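Local coordinates for PROTEIN (hypothetical protein EF0366) (Enterococcus faecalis, PDB 1VPY) that is of unknown function but folds as a TIM alpha/beta barrel and belongs to the DUF72 family, at residues A[13-17]-A[270-276]. Numbering follows the deposited sequence.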
loop_
_atom_site.group_PDB
_atom_site.type_symbol
_atom_site.label_atom_id
_atom_site.label_comp_id
_atom_site.label_asym_id
_atom_site.label_seq_id
_atom_site.Cartn_x
_atom_site.Cartn_y
_atom_site.Cartn_z
HETATM N N MSE A 13 -2.108 15.848 5.883
HETATM C CA MSE A 13 -3.271 15.087 5.411
HETATM C C MSE A 13 -3.335 13.596 5.778
HETATM O O MSE A 13 -2.378 12.856 5.561
HETATM C CB MSE A 13 -3.412 15.256 3.903
HETATM C CG MSE A 13 -4.731 14.752 3.359
HETATM SE SE MSE A 13 -6.237 15.897 3.887
HETATM C CE MSE A 13 -6.836 15.062 5.661
ATOM N N ILE A 14 -4.478 13.170 6.323
ATOM C CA ILE A 14 -4.761 11.749 6.582
ATOM C C ILE A 14 -5.985 11.255 5.797
ATOM O O ILE A 14 -7.113 11.678 6.054
ATOM C CB ILE A 14 -5.007 11.449 8.087
ATOM C CG1 ILE A 14 -3.848 11.945 8.954
ATOM C CG2 ILE A 14 -5.249 9.946 8.307
ATOM C CD1 ILE A 14 -4.175 11.998 10.446
ATOM N N ARG A 15 -5.753 10.343 4.860
ATOM C CA ARG A 15 -6.830 9.742 4.073
ATOM C C ARG A 15 -7.063 8.288 4.478
ATOM O O ARG A 15 -6.111 7.507 4.604
ATOM C CB ARG A 15 -6.503 9.795 2.584
ATOM C CG ARG A 15 -6.505 11.174 1.970
ATOM C CD ARG A 15 -5.836 11.096 0.620
ATOM N NE ARG A 15 -6.196 12.204 -0.257
ATOM C CZ ARG A 15 -5.446 13.282 -0.438
ATOM N NH1 ARG A 15 -4.295 13.404 0.203
ATOM N NH2 ARG A 15 -5.846 14.237 -1.260
ATOM N N LEU A 16 -8.329 7.933 4.672
ATOM C CA LEU A 16 -8.703 6.560 5.001
ATOM C C LEU A 16 -9.342 5.866 3.810
ATOM O O LEU A 16 -10.178 6.448 3.114
ATOM C CB LEU A 16 -9.650 6.525 6.203
ATOM C CG LEU A 16 -9.227 7.347 7.421
ATOM C CD1 LEU A 16 -10.231 7.189 8.535
ATOM C CD2 LEU A 16 -7.835 6.956 7.879
ATOM N N GLY A 17 -8.951 4.619 3.585
ATOM C CA GLY A 17 -9.450 3.866 2.446
ATOM C C GLY A 17 -9.501 2.369 2.639
ATOM O O GLY A 17 -9.023 1.845 3.641
HETATM N N MSE A 270 -12.285 4.829 12.929
HETATM C CA MSE A 270 -11.088 5.659 12.948
HETATM C C MSE A 270 -11.391 7.110 12.607
HETATM O O MSE A 270 -11.014 8.028 13.336
HETATM C CB MSE A 270 -10.062 5.116 11.969
HETATM C CG MSE A 270 -8.859 4.455 12.625
HETATM SE SE MSE A 270 -7.203 4.686 11.571
HETATM C CE MSE A 270 -7.539 6.482 10.946
ATOM N N GLN A 271 -12.079 7.293 11.487
ATOM C CA GLN A 271 -12.557 8.582 11.025
ATOM C C GLN A 271 -13.271 9.386 12.119
ATOM O O GLN A 271 -13.136 10.612 12.169
ATOM C CB GLN A 271 -13.506 8.346 9.859
ATOM C CG GLN A 271 -13.785 9.551 8.986
ATOM C CD GLN A 271 -14.215 9.130 7.598
ATOM O OE1 GLN A 271 -15.355 9.359 7.190
ATOM N NE2 GLN A 271 -13.302 8.482 6.867
ATOM N N LYS A 272 -14.041 8.705 12.971
ATOM C CA LYS A 272 -14.685 9.355 14.119
ATOM C C LYS A 272 -13.652 9.674 15.203
ATOM O O LYS A 272 -13.652 10.780 15.750
ATOM C CB LYS A 272 -15.836 8.509 14.678
ATOM N N VAL A 273 -12.756 8.720 15.473
ATOM C CA VAL A 273 -11.704 8.862 16.493
ATOM C C VAL A 273 -10.735 10.016 16.189
ATOM O O VAL A 273 -10.289 10.710 17.106
ATOM C CB VAL A 273 -10.944 7.518 16.729
ATOM C CG1 VAL A 273 -9.742 7.701 17.642
ATOM C CG2 VAL A 273 -11.875 6.478 17.320
ATOM N N LEU A 274 -10.430 10.229 14.910
ATOM C CA LEU A 274 -9.613 11.367 14.485
ATOM C C LEU A 274 -10.465 12.549 13.989
ATOM O O LEU A 274 -9.951 13.428 13.298
ATOM C CB LEU A 274 -8.649 10.942 13.374
ATOM C CG LEU A 274 -7.904 9.599 13.402
ATOM C CD1 LEU A 274 -7.195 9.405 12.098
ATOM C CD2 LEU A 274 -6.894 9.514 14.531
ATOM N N ASN A 275 -11.747 12.580 14.373
ATOM C CA ASN A 275 -12.791 13.418 13.716
ATOM C C ASN A 275 -12.410 14.032 12.357
ATOM O O ASN A 275 -12.183 15.239 12.247
ATOM C CB ASN A 275 -13.460 14.456 14.662
ATOM C CG ASN A 275 -12.727 14.637 15.991
ATOM O OD1 ASN A 275 -11.519 14.878 16.036
ATOM N ND2 ASN A 275 -13.476 14.543 17.086
ATOM N N LEU A 276 -12.357 13.176 11.333
ATOM C CA LEU A 276 -11.884 13.545 9.987
ATOM C C LEU A 276 -12.979 14.027 9.015
ATOM O O LEU A 276 -13.986 13.338 8.804
ATOM C CB LEU A 276 -11.075 12.395 9.367
ATOM C CG LEU A 276 -9.606 12.292 9.793
ATOM C CD1 LEU A 276 -8.963 11.057 9.181
ATOM C CD2 LEU A 276 -8.810 13.565 9.432
#
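In this TIM barrel the last helix, 260-273, packs back against the first strand, 13-18, and the contact lies at the C-terminal end of that helix, where I14 and L16 of the strand meet M270, Q271, L274 and L276. No hydrogen bond crosses between the two segments; apolar side chains join them. L16 packs on the helix surface: its CG lies anti to its own carbonyl carbon (chi1 -49°), and its CD1 comes up against the backbone, 3.5 Å from Q271 N, and lies 3.7 Å from Q271 CB. The extended Q271 chain then runs alongside L16, bringing NE2 of its amide to 3.7 Å from L16 CD1. The bent chain of selenomethionine M270 curls toward the same leucine, its CE 3.7 Å from L16 CD1, although the exact place of this methyl is doubtful because it is modelled too close to L16 CD2.

Beyond the helix, the chain turns back toward the strand. L276 N hydrogen-bonds to Q271 O at 2.8 Å as the chain leaves the helix, and the L276 side chain points toward the strand. Its CD1 touches both strand residues, 4.1 Å from L16 CG and 4.0 Å from I14 CG2, and the side chains of L276 and I14 cross at roughly a right angle. L274 CD1 approaches the same I14 methyl more loosely.

Beside strand 13-18 in the sheet, strand 250-255, the last of the barrel, pairs with it to close the sheet and offers V251 to I14 and V253 to L16. On the flank, helix 231-245 packs against I14 through S245 and against M270 through I234 and S238.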